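Local atomic coordinates of glycoside transferase (Listeria monocytogenes, PDB entry 6R2M), a protein that probably hydrolyses glycosidic bonds of exopolysaccharide outside the cell, and may have glycosyl transferase activity. Residues H47-S52 with T298-D303; T95-I100 with F146-H151; A109-S114 with K124-I129; Q140-D145 with R174-L179; D211-A216 with A266-Y271. One frame throughout, in Å; residues are numbered along the deposited sequence.

Contact 1. Residues H47-S52 with T298-D303; sequences HYLAES and TTHFFD
Two helix starts meet here: the chain enters helix 50-62 through Leu49 and helix 301-312 through His300, each at an N-cap position, with the CA atoms of Ser52 and Phe302 6.5 Å apart. An early helix is thus brought beside the last one, some 250 residues on, as in the closed ring of an (alpha/alpha)6 toroid, the fold known for related glycoside hydrolases. His300 is a true capping residue. Its CG lies anti to the backbone N (chi1 -164°), which brings ND1 round to accept from Phe302 N at 2.9 Å, the N-H pointing almost straight (162°) and lying in the ring plane. No hydrogen bond joins the two segments, and the contact is made by side-chain packing. Leu49 CD1 approaches the edge of the His300 ring, near its plane. Phe301 lays its CD2 corner against Ser52, 3.5 Å from CB, and the same ring packs edge-to-face with that of Tyr30. Glu51 extends with CG anti to N (chi1 174°) and crosses Phe302 at about a right angle. Glu51 OE1 stays 4.9 Å from His300 NE2, too far for a salt bridge, though the carboxylate could still favour a protonated ring. Glu51 CD sits 3.3 Å from Phe302 CD1.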
# COMPACT_ATOMS: atom_id res chain seq x y z
N HIS A 47 3.23 -11.21 12.77
CA HIS A 47 3.28 -9.76 12.82
C HIS A 47 1.88 -9.21 12.58
O HIS A 47 1.21 -9.64 11.64
CB HIS A 47 4.25 -9.20 11.79
CG HIS A 47 5.67 -9.57 12.07
ND1 HIS A 47 6.43 -8.92 13.02
CD2 HIS A 47 6.45 -10.53 11.54
CE1 HIS A 47 7.64 -9.46 13.04
NE2 HIS A 47 7.68 -10.44 12.15
N TYR A 48 1.46 -8.28 13.44
CA TYR A 48 0.15 -7.65 13.37
C TYR A 48 0.36 -6.24 12.85
O TYR A 48 0.57 -5.30 13.62
CB TYR A 48 -0.53 -7.67 14.74
CG TYR A 48 -0.46 -9.03 15.37
CD1 TYR A 48 -1.24 -10.08 14.89
CD2 TYR A 48 0.41 -9.28 16.42
CE1 TYR A 48 -1.16 -11.35 15.46
CE2 TYR A 48 0.50 -10.54 16.99
CZ TYR A 48 -0.29 -11.56 16.51
OH TYR A 48 -0.20 -12.81 17.09
N LEU A 49 0.29 -6.09 11.53
CA LEU A 49 0.82 -4.93 10.82
C LEU A 49 -0.23 -3.83 10.63
O LEU A 49 -1.39 -4.11 10.33
CB LEU A 49 1.34 -5.35 9.44
CG LEU A 49 2.43 -6.43 9.44
CD1 LEU A 49 2.62 -6.98 8.03
CD2 LEU A 49 3.73 -5.84 9.93
N ALA A 50 0.20 -2.57 10.81
CA ALA A 50 -0.66 -1.46 10.42
C ALA A 50 -1.00 -1.54 8.94
O ALA A 50 -2.08 -1.11 8.52
CB ALA A 50 0.00 -0.11 10.75
N GLU A 51 -0.08 -2.09 8.15
CA GLU A 51 -0.31 -2.30 6.74
C GLU A 51 -1.52 -3.19 6.51
O GLU A 51 -2.40 -2.87 5.69
CB GLU A 51 0.95 -2.93 6.14
CG GLU A 51 0.84 -3.36 4.70
CD GLU A 51 2.12 -4.01 4.25
OE1 GLU A 51 2.30 -5.21 4.54
OE2 GLU A 51 2.94 -3.31 3.64
N SER A 52 -1.61 -4.29 7.26
CA SER A 52 -2.70 -5.24 7.07
C SER A 52 -4.04 -4.64 7.47
O SER A 52 -5.02 -4.75 6.71
CB SER A 52 -2.44 -6.52 7.84
OG SER A 52 -1.21 -7.09 7.47
N THR A 298 0.84 -19.80 3.74
CA THR A 298 1.93 -19.37 2.88
C THR A 298 1.66 -18.08 2.13
O THR A 298 2.60 -17.51 1.56
CB THR A 298 2.29 -20.46 1.86
OG1 THR A 298 1.16 -20.72 1.02
CG2 THR A 298 2.72 -21.73 2.57
N THR A 299 0.40 -17.63 2.08
CA THR A 299 0.03 -16.38 1.41
C THR A 299 0.03 -15.25 2.43
O THR A 299 -0.85 -15.18 3.29
CB THR A 299 -1.34 -16.49 0.76
OG1 THR A 299 -1.35 -17.61 -0.13
CG2 THR A 299 -1.69 -15.24 -0.03
N HIS A 300 1.00 -14.36 2.31
CA HIS A 300 1.01 -13.16 3.13
C HIS A 300 -0.29 -12.40 2.93
O HIS A 300 -0.80 -12.30 1.82
CB HIS A 300 2.19 -12.29 2.73
CG HIS A 300 2.55 -11.23 3.71
ND1 HIS A 300 1.73 -10.15 3.97
CD2 HIS A 300 3.66 -11.05 4.46
CE1 HIS A 300 2.31 -9.36 4.86
NE2 HIS A 300 3.49 -9.88 5.17
N PHE A 301 -0.84 -11.88 4.03
CA PHE A 301 -2.06 -11.08 3.93
C PHE A 301 -1.94 -10.00 2.86
O PHE A 301 -2.91 -9.70 2.15
CB PHE A 301 -2.39 -10.46 5.29
CG PHE A 301 -3.73 -9.82 5.32
CD1 PHE A 301 -4.88 -10.59 5.40
CD2 PHE A 301 -3.84 -8.43 5.23
CE1 PHE A 301 -6.13 -9.97 5.41
CE2 PHE A 301 -5.07 -7.81 5.25
CZ PHE A 301 -6.23 -8.58 5.34
N PHE A 302 -0.75 -9.38 2.74
CA PHE A 302 -0.55 -8.34 1.73
C PHE A 302 -0.90 -8.84 0.34
O PHE A 302 -1.56 -8.12 -0.43
CB PHE A 302 0.90 -7.87 1.75
CG PHE A 302 1.17 -6.63 0.93
CD1 PHE A 302 0.90 -5.36 1.45
CD2 PHE A 302 1.79 -6.71 -0.32
CE1 PHE A 302 1.22 -4.21 0.71
CE2 PHE A 302 2.09 -5.57 -1.04
CZ PHE A 302 1.81 -4.32 -0.53
N ASP A 303 -0.49 -10.07 -0.00
CA ASP A 303 -0.83 -10.62 -1.31
C ASP A 303 -2.31 -10.97 -1.40
O ASP A 303 -2.98 -10.63 -2.38
CB ASP A 303 0.02 -11.87 -1.58
CG ASP A 303 1.47 -11.55 -1.88
OD1 ASP A 303 1.73 -10.63 -2.68
OD2 ASP A 303 2.35 -12.23 -1.31

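Contact 2. Residues T95-I100 with F146-H151; sequences TTTNAI and FYDFVH
Three hydrogen bonds form the first shell. Phe149 N donates to Thr96 O at 3.0 Å, nearly along the C=O axis though with a bent N-H. Thr96 OG1 donates to Asp148 OD2 at 2.8 Å, reaching it from above the carboxylate plane. Tyr147 N donates to Asn98 OD1 at 2.8 Å, almost straight and in the plane of the amide carbonyl. Thr96 O has a second neighbour: the Phe149 ring passes under it with the oxygen 3.3 Å above the plane, over its centre. Phe149 CG takes the crowded position between N and the carbonyl carbon (chi1 46°), which folds the ring back over the backbone bond its own N-H makes. The two segments run antiparallel, 146-151 carrying one strand of the small hairpin 147-148/153-154, which leaves through an Asx turn: Asp148 OD1 takes the N-H of Val150 on its anti lone pair. His151 N also donates to Asp148 OD1, at 2.8 Å. The carboxylate therefore serves both its own turn and Thr96. Beyond it, Thr96 CG2 packs on Val150 CG2 at 3.5 Å. Asn98 is held at its other amide atom, ND2 being hydrogen-bonded to Asp103 OD2 of helix 100-116, while its buried backbone N has no partner in the model.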
# COMPACT_ATOMS: atom_id res chain seq x y z
N THR A 95 7.17 -1.51 19.88
CA THR A 95 7.23 -0.73 18.64
C THR A 95 7.22 0.75 18.97
O THR A 95 6.32 1.23 19.66
CB THR A 95 6.05 -1.08 17.73
OG1 THR A 95 6.10 -2.48 17.43
CG2 THR A 95 6.11 -0.28 16.42
N THR A 96 8.19 1.48 18.43
CA THR A 96 8.34 2.89 18.77
C THR A 96 8.27 3.79 17.55
O THR A 96 8.59 4.98 17.67
CB THR A 96 9.66 3.14 19.51
OG1 THR A 96 10.76 2.75 18.68
CG2 THR A 96 9.71 2.36 20.82
N THR A 97 7.91 3.27 16.39
CA THR A 97 7.88 4.03 15.15
C THR A 97 6.58 3.77 14.39
O THR A 97 5.92 2.74 14.57
CB THR A 97 9.07 3.66 14.23
OG1 THR A 97 9.12 2.24 14.07
CG2 THR A 97 10.38 4.10 14.83
N ASN A 98 6.24 4.73 13.53
CA ASN A 98 5.21 4.56 12.51
C ASN A 98 5.87 4.09 11.21
O ASN A 98 7.06 3.78 11.17
CB ASN A 98 4.45 5.87 12.31
CG ASN A 98 5.33 6.94 11.68
OD1 ASN A 98 6.53 6.98 11.92
ND2 ASN A 98 4.75 7.77 10.82
N ALA A 99 5.10 4.05 10.13
CA ALA A 99 5.62 3.98 8.77
C ALA A 99 4.70 4.84 7.93
O ALA A 99 3.48 4.59 7.93
CB ALA A 99 5.66 2.53 8.24
N ILE A 100 5.23 5.86 7.25
CA ILE A 100 4.31 6.84 6.66
C ILE A 100 3.39 6.20 5.64
O ILE A 100 2.23 6.61 5.51
CB ILE A 100 5.05 8.05 6.04
CG1 ILE A 100 5.96 7.64 4.87
CG2 ILE A 100 5.75 8.86 7.12
CD1 ILE A 100 6.67 8.85 4.20
N PHE A 146 9.73 7.48 8.77
CA PHE A 146 9.13 7.25 10.07
C PHE A 146 9.65 8.28 11.05
O PHE A 146 10.62 8.99 10.80
CB PHE A 146 9.41 5.84 10.61
CG PHE A 146 10.87 5.53 10.79
CD1 PHE A 146 11.58 6.01 11.89
CD2 PHE A 146 11.52 4.72 9.88
CE1 PHE A 146 12.93 5.71 12.04
CE2 PHE A 146 12.86 4.41 10.04
CZ PHE A 146 13.56 4.90 11.12
N TYR A 147 8.94 8.36 12.17
CA TYR A 147 9.35 9.13 13.32
C TYR A 147 9.30 8.19 14.51
O TYR A 147 8.30 7.49 14.72
CB TYR A 147 8.43 10.33 13.54
CG TYR A 147 8.72 11.14 14.79
CD1 TYR A 147 9.81 12.00 14.84
CD2 TYR A 147 7.88 11.07 15.91
CE1 TYR A 147 10.07 12.75 15.97
CE2 TYR A 147 8.14 11.81 17.04
CZ TYR A 147 9.24 12.64 17.06
OH TYR A 147 9.50 13.40 18.17
N ASP A 148 10.40 8.12 15.26
CA ASP A 148 10.41 7.37 16.51
C ASP A 148 9.86 8.28 17.60
O ASP A 148 10.51 9.25 18.00
CB ASP A 148 11.82 6.88 16.83
CG ASP A 148 11.83 5.90 17.97
OD1 ASP A 148 11.27 6.22 19.03
OD2 ASP A 148 12.41 4.80 17.81
N PHE A 149 8.65 8.00 18.06
CA PHE A 149 7.96 8.85 19.01
C PHE A 149 8.31 8.54 20.45
O PHE A 149 7.77 9.18 21.36
CB PHE A 149 6.44 8.73 18.81
CG PHE A 149 5.96 7.32 18.67
CD1 PHE A 149 5.79 6.53 19.80
CD2 PHE A 149 5.70 6.77 17.42
CE1 PHE A 149 5.35 5.22 19.69
CE2 PHE A 149 5.26 5.47 17.31
CZ PHE A 149 5.09 4.69 18.44
N VAL A 150 9.17 7.55 20.69
CA VAL A 150 9.72 7.29 22.02
C VAL A 150 11.08 7.94 22.19
O VAL A 150 11.32 8.66 23.17
CB VAL A 150 9.78 5.77 22.28
CG1 VAL A 150 10.57 5.48 23.57
CG2 VAL A 150 8.36 5.20 22.37
N HIS A 151 11.99 7.73 21.23
CA HIS A 151 13.30 8.37 21.24
C HIS A 151 13.29 9.75 20.61
O HIS A 151 14.30 10.46 20.71
CB HIS A 151 14.31 7.47 20.53
CG HIS A 151 14.45 6.13 21.16
ND1 HIS A 151 15.06 5.94 22.38
CD2 HIS A 151 14.04 4.90 20.75
CE1 HIS A 151 15.04 4.66 22.69
NE2 HIS A 151 14.42 4.00 21.72

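Contact 3. Residues A109-S114 with K124-I129; sequences ALYQAS and KMADKI
Tyr111 leaves its helix with CG anti to the carbonyl carbon (chi1 -77°), so that from CB the ring swings across toward helix 124-129. Tyr111 CG lies 4.1 Å from Ala126 CB, and Tyr111 CZ comes to 3.6 Å of the same Ala126 CB. The methyl sits almost exactly over the middle of one ring face, 3.5 Å above the plane, a clean CH-pi contact. CE1 then passes the carboxylate, and at the tip OH donates to Asp127 OD1 at 2.7 Å on its anti lone pair, the oxygen lying in the ring plane. These partners are consecutive residues on a helical hairpin: helices 100-116 and 120-136 run antiparallel, and the axes of 109-114 and 124-129 approach to 8.7 Å at 159°. Where the backbones come nearest, at Leu110 and Ala126, Leu110 points toward the other helix, its CB 3.8 Å from Ala126 CB, and its CD1 reaches Met125 CG at 4.1 Å. Met125 is fully extended toward helix 66-79, touching Val73 and Leu76. Lys128 NZ curls back to donate to Lys124 O at 2.7 Å and also makes a long salt bridge with Asp127 OD2.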
# COMPACT_ATOMS: atom_id res chain seq x y z
N ALA A 109 -8.26 5.67 3.83
CA ALA A 109 -9.43 4.83 4.03
C ALA A 109 -10.47 5.53 4.90
O ALA A 109 -11.67 5.47 4.62
CB ALA A 109 -9.00 3.49 4.63
N LEU A 110 -10.01 6.24 5.93
CA LEU A 110 -10.92 6.97 6.80
C LEU A 110 -11.63 8.09 6.06
O LEU A 110 -12.83 8.32 6.27
CB LEU A 110 -10.16 7.53 7.99
CG LEU A 110 -9.79 6.50 9.07
CD1 LEU A 110 -8.76 7.12 9.98
CD2 LEU A 110 -11.00 6.04 9.87
N TYR A 111 -10.90 8.83 5.21
CA TYR A 111 -11.55 9.89 4.44
C TYR A 111 -12.62 9.31 3.52
O TYR A 111 -13.73 9.84 3.43
CB TYR A 111 -10.51 10.65 3.61
CG TYR A 111 -9.68 11.64 4.39
CD1 TYR A 111 -10.26 12.64 5.16
CD2 TYR A 111 -8.30 11.58 4.34
CE1 TYR A 111 -9.48 13.54 5.85
CE2 TYR A 111 -7.51 12.47 5.03
CZ TYR A 111 -8.11 13.45 5.78
OH TYR A 111 -7.33 14.35 6.46
N GLN A 112 -12.29 8.22 2.83
CA GLN A 112 -13.25 7.59 1.92
C GLN A 112 -14.44 7.04 2.69
O GLN A 112 -15.59 7.18 2.25
CB GLN A 112 -12.58 6.48 1.11
CG GLN A 112 -11.50 6.98 0.18
CD GLN A 112 -12.04 7.95 -0.85
OE1 GLN A 112 -11.46 9.02 -1.09
NE2 GLN A 112 -13.15 7.59 -1.47
N ALA A 113 -14.19 6.44 3.86
CA ALA A 113 -15.26 5.91 4.70
C ALA A 113 -16.15 7.01 5.26
O ALA A 113 -17.36 6.81 5.43
CB ALA A 113 -14.66 5.07 5.83
N SER A 114 -15.58 8.16 5.61
CA SER A 114 -16.40 9.26 6.09
C SER A 114 -17.47 9.64 5.07
O SER A 114 -18.60 9.98 5.45
CB SER A 114 -15.51 10.46 6.44
OG SER A 114 -15.11 11.16 5.27
N LYS A 124 -12.53 13.62 10.63
CA LYS A 124 -11.80 14.40 11.62
C LYS A 124 -10.70 13.58 12.26
O LYS A 124 -9.64 14.12 12.60
CB LYS A 124 -12.76 14.94 12.69
CG LYS A 124 -13.97 15.67 12.14
CD LYS A 124 -13.62 16.64 11.03
CE LYS A 124 -14.88 17.34 10.50
NZ LYS A 124 -14.54 18.50 9.60
N MET A 125 -10.92 12.27 12.41
CA MET A 125 -9.88 11.37 12.89
C MET A 125 -8.70 11.35 11.93
O MET A 125 -7.54 11.45 12.35
CB MET A 125 -10.45 9.97 13.08
CG MET A 125 -9.44 8.95 13.54
SD MET A 125 -10.26 7.35 13.80
CE MET A 125 -8.88 6.28 14.12
N ALA A 126 -8.98 11.26 10.63
CA ALA A 126 -7.91 11.23 9.64
C ALA A 126 -7.15 12.56 9.61
O ALA A 126 -5.92 12.57 9.47
CB ALA A 126 -8.47 10.89 8.27
N ASP A 127 -7.88 13.69 9.74
CA ASP A 127 -7.23 15.00 9.79
C ASP A 127 -6.17 15.03 10.89
O ASP A 127 -5.06 15.53 10.69
CB ASP A 127 -8.26 16.11 10.09
CG ASP A 127 -9.15 16.49 8.90
OD1 ASP A 127 -8.90 16.10 7.75
OD2 ASP A 127 -10.13 17.24 9.15
N LYS A 128 -6.53 14.52 12.06
CA LYS A 128 -5.66 14.61 13.23
C LYS A 128 -4.43 13.74 13.05
O LYS A 128 -3.30 14.17 13.30
CB LYS A 128 -6.42 14.20 14.50
CG LYS A 128 -7.67 14.99 14.82
CD LYS A 128 -7.68 16.35 14.15
CE LYS A 128 -9.05 16.96 14.17
NZ LYS A 128 -9.80 16.76 12.96
N ILE A 129 -4.64 12.50 12.59
CA ILE A 129 -3.52 11.59 12.38
C ILE A 129 -2.60 12.13 11.29
O ILE A 129 -1.38 12.19 11.45
CB ILE A 129 -4.03 10.18 12.05
CG1 ILE A 129 -4.71 9.56 13.26
CG2 ILE A 129 -2.87 9.28 11.61
CD1 ILE A 129 -5.52 8.33 12.91

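Contact 4. Residues Q140-D145 with R174-L179; sequences QGVPVD and RDKAYL
Arg174, just before the 3-10 segment 175-178, and Lys176, within it, reach toward the tip of the 138-139/142-143 hairpin, where Gln140 and Gly141 sit at the corner of a type I' turn; both have positive phi, 57° and 88°. One face of the Arg174 guanidinium is covered by Lys176 CD, 3.5 Å above its plane, over the centre. Lys176 bends at chi3 (-54°), turning NZ onto Gln140 O at 2.9 Å in the carbonyl plane, while the Lys176 chain crosses Val142 at about a right angle, Lys176 CE lying 3.7 Å from Val142 CG2. Arg174 NH1 instead reaches a water, 3.0 Å away, that bonds weakly to Gln140 OE1. A second water bridges Gly141 O, at 2.8 Å, and Arg174 N. Nearer the strand, the Ala177 methyl packs against Pro143 CD at 3.7 Å, beside Met168 of helix 165-170. With a backbone carbonyl and waters as partners, and no acidic group bonded across the contact, the two cations are probably held by dipoles, close to solvent.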
# COMPACT_ATOMS: atom_id res chain seq x y z
N GLN A 140 12.30 19.18 7.25
CA GLN A 140 12.12 20.45 6.53
C GLN A 140 10.99 20.37 5.51
O GLN A 140 11.08 20.92 4.41
CB GLN A 140 13.42 20.90 5.88
CG GLN A 140 14.45 21.39 6.88
CD GLN A 140 14.19 22.82 7.32
OE1 GLN A 140 13.13 23.14 7.86
NE2 GLN A 140 15.16 23.70 7.07
N GLY A 141 9.91 19.69 5.88
CA GLY A 141 8.73 19.58 5.04
C GLY A 141 8.74 18.44 4.05
O GLY A 141 7.73 18.24 3.36
N VAL A 142 9.84 17.70 3.95
CA VAL A 142 9.97 16.58 3.01
C VAL A 142 9.80 15.28 3.80
O VAL A 142 10.53 15.08 4.78
CB VAL A 142 11.34 16.60 2.31
CG1 VAL A 142 11.43 15.49 1.26
CG2 VAL A 142 11.60 17.99 1.70
N PRO A 143 8.91 14.39 3.40
CA PRO A 143 8.66 13.20 4.23
C PRO A 143 9.90 12.32 4.36
O PRO A 143 10.71 12.22 3.44
CB PRO A 143 7.54 12.47 3.49
CG PRO A 143 7.60 13.00 2.07
CD PRO A 143 8.03 14.44 2.22
N VAL A 144 10.01 11.68 5.52
CA VAL A 144 10.94 10.58 5.73
C VAL A 144 10.12 9.38 6.22
O VAL A 144 8.94 9.50 6.54
CB VAL A 144 12.08 10.94 6.71
CG1 VAL A 144 12.94 12.06 6.13
CG2 VAL A 144 11.52 11.37 8.07
N ASP A 145 10.77 8.22 6.28
CA ASP A 145 10.00 6.97 6.40
C ASP A 145 9.22 6.89 7.70
O ASP A 145 8.16 6.24 7.75
CB ASP A 145 10.92 5.76 6.30
CG ASP A 145 11.46 5.55 4.91
OD1 ASP A 145 10.85 6.06 3.94
OD2 ASP A 145 12.51 4.89 4.78
N ARG A 174 4.08 20.72 1.32
CA ARG A 174 4.70 21.76 0.51
C ARG A 174 5.25 21.18 -0.78
O ARG A 174 5.47 19.98 -0.91
CB ARG A 174 5.81 22.46 1.29
CG ARG A 174 5.35 23.09 2.59
CD ARG A 174 6.52 23.36 3.52
NE ARG A 174 7.46 24.33 2.97
CZ ARG A 174 8.70 24.52 3.43
NH1 ARG A 174 9.15 23.79 4.45
NH2 ARG A 174 9.49 25.42 2.87
N ASP A 175 5.48 22.07 -1.75
CA ASP A 175 5.93 21.63 -3.07
C ASP A 175 7.23 20.85 -2.99
O ASP A 175 7.43 19.89 -3.74
CB ASP A 175 6.11 22.83 -4.01
CG ASP A 175 4.79 23.50 -4.38
OD1 ASP A 175 3.72 22.87 -4.23
OD2 ASP A 175 4.84 24.66 -4.84
N LYS A 176 8.13 21.26 -2.09
CA LYS A 176 9.44 20.64 -1.98
C LYS A 176 9.34 19.18 -1.56
O LYS A 176 10.25 18.40 -1.85
CB LYS A 176 10.30 21.42 -0.97
CG LYS A 176 9.71 21.44 0.44
CD LYS A 176 10.60 22.22 1.41
CE LYS A 176 12.03 21.70 1.40
NZ LYS A 176 12.84 22.29 2.50
N ALA A 177 8.23 18.80 -0.91
CA ALA A 177 8.04 17.42 -0.48
C ALA A 177 8.00 16.47 -1.65
O ALA A 177 8.26 15.27 -1.48
CB ALA A 177 6.75 17.29 0.33
N TYR A 178 7.69 16.96 -2.84
CA TYR A 178 7.52 16.13 -4.02
C TYR A 178 8.77 16.09 -4.89
O TYR A 178 8.80 15.34 -5.87
CB TYR A 178 6.33 16.63 -4.84
CG TYR A 178 5.02 16.60 -4.06
CD1 TYR A 178 4.20 15.48 -4.10
CD2 TYR A 178 4.63 17.67 -3.28
CE1 TYR A 178 3.01 15.45 -3.40
CE2 TYR A 178 3.45 17.65 -2.56
CZ TYR A 178 2.64 16.53 -2.62
OH TYR A 178 1.45 16.47 -1.93
N LEU A 179 9.80 16.85 -4.54
CA LEU A 179 11.02 16.84 -5.34
C LEU A 179 11.60 15.45 -5.52
O LEU A 179 12.06 15.15 -6.64
CB LEU A 179 12.07 17.78 -4.73
CG LEU A 179 13.27 18.08 -5.64
CD1 LEU A 179 12.89 19.15 -6.64
CD2 LEU A 179 14.50 18.52 -4.85
O HOH W 1 11.85 24.83 5.31
O HOH W 2 5.37 19.75 3.70

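Contact 5. Residues D211-A216 with A266-Y271; sequences DQMLIA and AFLTQY
Helices 209-223 and 262-274 lie side by side and point the same way, and the axes of segments 211-216 and 266-271 come within 9.7 Å at 19°; helix 228-241 comes between them in sequence. Such parallel neighbours are what an (alpha/alpha)6 toroid would give, and the interface is apolar throughout. Met213 is its largest contributor. From CB, which packs 3.8 Å from Phe267 CB at the edge of that ring, near its plane, the chain bends at both chi2 and chi3 and coils into the groove between the helices. SD thereby touches Leu268 CD2 at 3.6 Å, and CE turns on to Tyr271 CB, also at 3.6 Å, the Met213 chain crossing both side chains at about a right angle. Phe267 has CG anti to the carbonyl carbon and a chi2 of -22°. This lays one face toward Leu214, whose CD2 stands 4.2 Å from the ring centroid and is displaced toward the rim, a CH-pi contact with CE2 nearest. Leu214 itself crosses the ring obliquely. Tyr271 takes a different first torsion, CG anti to the backbone N (chi1 166°), and so reaches across toward the other helix, with its hydroxyl continuing to Asp231 of helix 228-241, where Leu234 also touches it. Along the way Tyr271 CE1 meets the Ala216 methyl at 4.0 Å.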
# COMPACT_ATOMS: atom_id res chain seq x y z
N ASP A 211 8.10 -2.92 -4.60
CA ASP A 211 8.54 -1.55 -4.33
C ASP A 211 8.68 -0.76 -5.63
O ASP A 211 8.25 0.40 -5.71
CB ASP A 211 9.84 -1.56 -3.55
CG ASP A 211 9.74 -2.40 -2.28
OD1 ASP A 211 8.62 -2.47 -1.73
OD2 ASP A 211 10.75 -2.98 -1.86
N GLN A 212 9.21 -1.39 -6.68
CA GLN A 212 9.33 -0.71 -7.96
C GLN A 212 7.96 -0.30 -8.51
O GLN A 212 7.82 0.80 -9.04
CB GLN A 212 10.06 -1.59 -8.97
CG GLN A 212 11.54 -1.85 -8.63
CD GLN A 212 12.42 -0.63 -8.89
OE1 GLN A 212 12.23 0.05 -9.89
NE2 GLN A 212 13.38 -0.36 -8.00
N MET A 213 6.95 -1.17 -8.39
CA MET A 213 5.63 -0.81 -8.91
C MET A 213 5.03 0.34 -8.12
O MET A 213 4.39 1.23 -8.69
CB MET A 213 4.67 -2.01 -8.88
CG MET A 213 4.92 -3.07 -9.94
SD MET A 213 5.09 -2.45 -11.62
CE MET A 213 3.60 -1.44 -11.76
N LEU A 214 5.24 0.35 -6.80
CA LEU A 214 4.70 1.45 -6.01
C LEU A 214 5.36 2.78 -6.39
O LEU A 214 4.68 3.81 -6.46
CB LEU A 214 4.87 1.16 -4.52
CG LEU A 214 3.93 0.05 -4.02
CD1 LEU A 214 4.34 -0.39 -2.62
CD2 LEU A 214 2.48 0.53 -4.04
N ILE A 215 6.66 2.77 -6.66
CA ILE A 215 7.34 3.99 -7.10
C ILE A 215 6.81 4.43 -8.45
O ILE A 215 6.55 5.62 -8.68
CB ILE A 215 8.87 3.78 -7.15
CG1 ILE A 215 9.40 3.41 -5.77
CG2 ILE A 215 9.58 5.05 -7.71
CD1 ILE A 215 10.79 2.85 -5.80
N ALA A 216 6.62 3.48 -9.36
CA ALA A 216 6.14 3.83 -10.69
C ALA A 216 4.76 4.46 -10.62
O ALA A 216 4.47 5.40 -11.38
CB ALA A 216 6.09 2.58 -11.58
N ALA A 266 -1.16 -7.35 -9.01
CA ALA A 266 -2.22 -6.42 -8.63
C ALA A 266 -1.81 -4.98 -8.94
O ALA A 266 -2.59 -4.22 -9.53
CB ALA A 266 -2.55 -6.58 -7.14
N PHE A 267 -0.58 -4.62 -8.61
CA PHE A 267 -0.14 -3.24 -8.85
C PHE A 267 0.10 -2.98 -10.34
O PHE A 267 -0.15 -1.87 -10.79
CB PHE A 267 1.11 -2.93 -8.04
CG PHE A 267 0.88 -2.97 -6.56
CD1 PHE A 267 -0.39 -2.81 -6.04
CD2 PHE A 267 1.93 -3.19 -5.70
CE1 PHE A 267 -0.60 -2.86 -4.67
CE2 PHE A 267 1.74 -3.24 -4.34
CZ PHE A 267 0.46 -3.07 -3.81
N LEU A 268 0.57 -3.99 -11.10
CA LEU A 268 0.66 -3.83 -12.55
C LEU A 268 -0.70 -3.57 -13.17
O LEU A 268 -0.83 -2.73 -14.07
CB LEU A 268 1.28 -5.07 -13.18
CG LEU A 268 2.79 -5.15 -13.17
CD1 LEU A 268 3.18 -6.58 -13.50
CD2 LEU A 268 3.33 -4.19 -14.22
N THR A 269 -1.72 -4.31 -12.74
CA THR A 269 -3.06 -4.12 -13.26
C THR A 269 -3.54 -2.70 -12.99
O THR A 269 -4.05 -2.03 -13.90
CB THR A 269 -3.98 -5.17 -12.65
OG1 THR A 269 -3.50 -6.46 -13.06
CG2 THR A 269 -5.41 -4.98 -13.12
N GLN A 270 -3.34 -2.21 -11.76
CA GLN A 270 -3.68 -0.83 -11.42
C GLN A 270 -2.90 0.17 -12.26
O GLN A 270 -3.46 1.16 -12.75
CB GLN A 270 -3.41 -0.56 -9.94
CG GLN A 270 -4.21 -1.42 -9.00
CD GLN A 270 -3.78 -1.27 -7.55
OE1 GLN A 270 -3.29 -0.22 -7.14
NE2 GLN A 270 -3.94 -2.33 -6.77
N TYR A 271 -1.60 -0.09 -12.45
CA TYR A 271 -0.74 0.83 -13.19
C TYR A 271 -1.14 0.90 -14.66
O TYR A 271 -1.24 1.99 -15.25
CB TYR A 271 0.71 0.37 -13.03
CG TYR A 271 1.72 0.99 -13.98
CD1 TYR A 271 2.36 2.17 -13.64
CD2 TYR A 271 2.06 0.37 -15.18
CE1 TYR A 271 3.32 2.72 -14.47
CE2 TYR A 271 3.00 0.92 -16.03
CZ TYR A 271 3.62 2.09 -15.67
OH TYR A 271 4.55 2.63 -16.52

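The five contacts fall into two touching pairs and one apart. Contact 1 joins the earliest and latest segments in the chain and encloses all the others in sequence; it meets contact 5 directly, Phe302 CZ packing 3.8 Å from Phe267 CZ, with centres about 18 Å apart. Contacts 2 and 4 interlock along the chain and also touch: Ile100 N lies 3.0 Å from Asp145 O, a probable hydrogen bond, and Ile100 CD1 packs on Pro143 CB. Contact 3, the helical hairpin, is nested within contact 2 and lies about 24 Å from contact 5 between centres, on the opposite side of the chain's centre.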